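Local atomic coordinates of uncharacterized conserved protein YiiM (Geobacillus stearothermophilus, PDB entry 5YHH), a protein that probably acts as a molybdenum cofactor-dependent oxidoreductase of the MOSC family that gives resistance to hydroxylaminopurine. Residues I177-H182 with M194-S199. Sequence-based numbering, arbitrary orientation.
Sequences IAYINH and MKQIAS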
ATOM      1  N   ILE A 177      -4.423   9.035   1.548  1.00 27.90           N
ATOM      2  CA  ILE A 177      -4.675   7.952   0.589  1.00 26.60           C
ATOM      3  C   ILE A 177      -6.197   7.806   0.360  1.00 28.12           C
ATOM      4  O   ILE A 177      -6.627   7.531  -0.755  1.00 28.33           O
ATOM      5  CB  ILE A 177      -4.056   6.617   1.076  1.00 25.85           C
ATOM      6  CG1 ILE A 177      -2.522   6.729   1.110  1.00 24.41           C
ATOM      7  CG2 ILE A 177      -4.564   5.410   0.245  1.00 22.83           C
ATOM      8  CD1 ILE A 177      -1.878   6.898  -0.248  1.00 24.51           C
ATOM      9  N   ALA A 178      -7.020   8.013   1.397  1.00 29.40           N
ATOM     10  CA  ALA A 178      -8.473   7.937   1.211  1.00 31.15           C
ATOM     11  C   ALA A 178      -8.966   8.966   0.214  1.00 32.75           C
ATOM     12  O   ALA A 178      -9.782   8.644  -0.640  1.00 32.07           O
ATOM     13  CB  ALA A 178      -9.255   8.080   2.551  1.00 33.36           C
ATOM     14  N   TYR A 179      -8.478  10.202   0.356  1.00 34.14           N
ATOM     15  CA  TYR A 179      -8.818  11.295  -0.564  1.00 36.61           C
ATOM     16  C   TYR A 179      -8.397  10.953  -1.981  1.00 35.27           C
ATOM     17  O   TYR A 179      -9.167  11.141  -2.904  1.00 36.99           O
ATOM     18  CB  TYR A 179      -8.154  12.614  -0.119  1.00 37.94           C
ATOM     19  CG  TYR A 179      -8.319  13.760  -1.089  1.00 41.73           C
ATOM     20  CD1 TYR A 179      -9.519  14.463  -1.174  1.00 45.68           C
ATOM     21  CD2 TYR A 179      -7.263  14.144  -1.925  1.00 42.29           C
ATOM     22  CE1 TYR A 179      -9.666  15.515  -2.068  1.00 49.55           C
ATOM     23  CE2 TYR A 179      -7.405  15.188  -2.827  1.00 45.26           C
ATOM     24  CZ  TYR A 179      -8.599  15.874  -2.888  1.00 48.34           C
ATOM     25  OH  TYR A 179      -8.720  16.898  -3.782  1.00 53.58           O
ATOM     26  N   ILE A 180      -7.164  10.461  -2.150  1.00 32.99           N
ATOM     27  CA  ILE A 180      -6.645  10.171  -3.485  1.00 32.15           C
ATOM     28  C   ILE A 180      -7.441   9.029  -4.145  1.00 31.96           C
ATOM     29  O   ILE A 180      -7.808   9.131  -5.305  1.00 33.45           O
ATOM     30  CB  ILE A 180      -5.135   9.894  -3.482  1.00 30.45           C
ATOM     31  CG1 ILE A 180      -4.355  11.166  -3.067  1.00 32.26           C
ATOM     32  CG2 ILE A 180      -4.715   9.473  -4.857  1.00 29.62           C
ATOM     33  CD1 ILE A 180      -2.892  10.960  -2.634  1.00 31.27           C
ATOM     34  N   ASN A 181      -7.774   7.977  -3.403  1.00 30.80           N
ATOM     35  CA  ASN A 181      -8.621   6.920  -3.950  1.00 31.44           C
ATOM     36  C   ASN A 181      -9.987   7.477  -4.361  1.00 34.94           C
ATOM     37  O   ASN A 181     -10.569   7.076  -5.369  1.00 35.91           O
ATOM     38  CB  ASN A 181      -8.861   5.810  -2.917  1.00 31.17           C
ATOM     39  CG  ASN A 181      -7.784   4.736  -2.928  1.00 29.75           C
ATOM     40  OD1 ASN A 181      -7.134   4.502  -3.938  1.00 31.76           O
ATOM     41  ND2 ASN A 181      -7.646   4.049  -1.824  1.00 26.72           N
ATOM     42  N   HIS A 182     -10.521   8.372  -3.536  1.00 36.44           N
ATOM     43  CA  HIS A 182     -11.827   8.917  -3.788  1.00 40.03           C
ATOM     44  C   HIS A 182     -11.856   9.686  -5.117  1.00 41.85           C
ATOM     45  O   HIS A 182     -12.785   9.494  -5.898  1.00 44.89           O
ATOM     46  CB  HIS A 182     -12.314   9.769  -2.618  1.00 41.43           C
ATOM     47  CG  HIS A 182     -13.623  10.418  -2.889  1.00 46.38           C
ATOM     48  ND1 HIS A 182     -14.815   9.743  -2.766  1.00 50.25           N
ATOM     49  CD2 HIS A 182     -13.928  11.654  -3.350  1.00 50.17           C
ATOM     50  CE1 HIS A 182     -15.807  10.550  -3.107  1.00 55.75           C
ATOM     51  NE2 HIS A 182     -15.292  11.716  -3.465  1.00 55.22           N
ATOM     52  N   MET A 194      -7.429  16.557  -9.571  1.00 58.42           N
ATOM     53  CA  MET A 194      -6.452  15.723 -10.269  1.00 56.27           C
ATOM     54  C   MET A 194      -5.130  16.458 -10.519  1.00 56.56           C
ATOM     55  O   MET A 194      -4.060  15.905 -10.232  1.00 53.60           O
ATOM     56  CB  MET A 194      -7.033  15.157 -11.572  1.00 58.41           C
ATOM     57  CG  MET A 194      -8.132  14.099 -11.343  1.00 58.46           C
ATOM     58  SD  MET A 194      -8.682  13.301 -12.875  1.00 62.77           S
ATOM     59  CE  MET A 194      -9.412  14.691 -13.741  1.00 69.08           C
ATOM     60  N   LYS A 195      -5.193  17.693 -11.022  1.00 60.57           N
ATOM     61  CA  LYS A 195      -3.980  18.482 -11.267  1.00 61.86           C
ATOM     62  C   LYS A 195      -3.146  18.582  -9.984  1.00 58.76           C
ATOM     63  O   LYS A 195      -1.930  18.409 -10.010  1.00 57.57           O
ATOM     64  CB  LYS A 195      -4.303  19.889 -11.801  1.00 67.63           C
ATOM     65  CG  LYS A 195      -3.088  20.606 -12.427  1.00 70.63           C
ATOM     66  CD  LYS A 195      -3.469  21.920 -13.136  1.00 77.03           C
ATOM     67  CE  LYS A 195      -2.726  22.078 -14.470  1.00 80.45           C
ATOM     68  NZ  LYS A 195      -2.797  23.450 -15.074  1.00 86.67           N
ATOM     69  N   GLN A 196      -3.813  18.840  -8.865  1.00 58.04           N
ATOM     70  CA  GLN A 196      -3.141  18.971  -7.572  1.00 55.87           C
ATOM     71  C   GLN A 196      -2.417  17.687  -7.130  1.00 50.28           C
ATOM     72  O   GLN A 196      -1.264  17.725  -6.694  1.00 49.69           O
ATOM     73  CB  GLN A 196      -4.164  19.359  -6.518  1.00 57.20           C
ATOM     74  CG  GLN A 196      -3.639  19.285  -5.104  1.00 56.69           C
ATOM     75  CD  GLN A 196      -4.746  19.373  -4.089  1.00 59.03           C
ATOM     76  OE1 GLN A 196      -4.752  20.282  -3.266  1.00 62.58           O
ATOM     77  NE2 GLN A 196      -5.699  18.427  -4.142  1.00 57.31           N
ATOM     78  N   ILE A 197      -3.099  16.555  -7.239  1.00 46.81           N
ATOM     79  CA  ILE A 197      -2.495  15.277  -6.877  1.00 41.93           C
ATOM     80  C   ILE A 197      -1.365  14.922  -7.855  1.00 41.68           C
ATOM     81  O   ILE A 197      -0.294  14.493  -7.439  1.00 39.63           O
ATOM     82  CB  ILE A 197      -3.543  14.140  -6.823  1.00 39.46           C
ATOM     83  CG1 ILE A 197      -4.579  14.414  -5.705  1.00 40.09           C
ATOM     84  CG2 ILE A 197      -2.847  12.834  -6.602  1.00 34.28           C
ATOM     85  CD1 ILE A 197      -5.902  13.602  -5.813  1.00 34.26           C
ATOM     86  N   ALA A 198      -1.613  15.104  -9.148  1.00 43.81           N
ATOM     87  CA  ALA A 198      -0.598  14.881 -10.168  1.00 44.90           C
ATOM     88  C   ALA A 198       0.650  15.759  -9.968  1.00 46.26           C
ATOM     89  O   ALA A 198       1.740  15.383 -10.390  1.00 46.36           O
ATOM     90  CB  ALA A 198      -1.179  15.118 -11.552  1.00 48.46           C
ATOM     91  N   SER A 199       0.464  16.920  -9.337  1.00 47.28           N
ATOM     92  CA  SER A 199       1.537  17.876  -9.074  1.00 49.26           C
ATOM     93  C   SER A 199       2.428  17.481  -7.917  1.00 46.57           C
ATOM     94  O   SER A 199       3.547  18.012  -7.794  1.00 47.53           O
ATOM     95  CB  SER A 199       0.954  19.249  -8.771  1.00 52.52           C
ATOM     96  OG  SER A 199       0.426  19.797  -9.959  1.00 56.44           O
TER
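Ile197 reaches across from helix 191-199 to meet Tyr179 and Ile180 of helix 177-185, and this one side chain illustrates how two steeply inclined helices can be joined by a few side chains. The local axes come no closer than 11.2 Å and run at 127° to each other, so the side chains must span the interval. The CB of Ile197 points at the opposing helix, and there the side chain forks. Its CG2 methyl, the shorter branch, lies near CG1 of Ile180. The longer branch starts at CG1, placed opposite the carbonyl carbon (chi1 -64°), and this carbon already approaches both partners, CE2 of Tyr179 at 4.1 Å and CG1 of Ile180 at 4.2 Å. Beyond it, CD1 abuts both residues, 3.7 Å from CE2 of Tyr179 and 4.0 Å from CG1 of Ile180. The methyl meets the ring at a slant.

Farther out, Tyr179 meets a polar neighbour. Gln196 is extended beyond CG and brings its amide to the phenol end of the ring, with NE2 3.4 Å from OH of Tyr179. Amide and ring planes are turned 76° apart, and the two side chains cross almost perpendicularly. The pairing thus grades from buried isoleucines to an exposed glutamine, with the partly exposed tyrosine bordering both.

Both helices belong to the YiiM-like three-helix region. Its third helix, 205-213, packs against each of them, Trp207 touching Ile180 while Phe211 touches Ile197 and Met194. On the side of the β-sheet, Ile177, Ile180 and Asn181 rest on Pro121 of strand 114-121, which links this helical cluster to the MOSC domain.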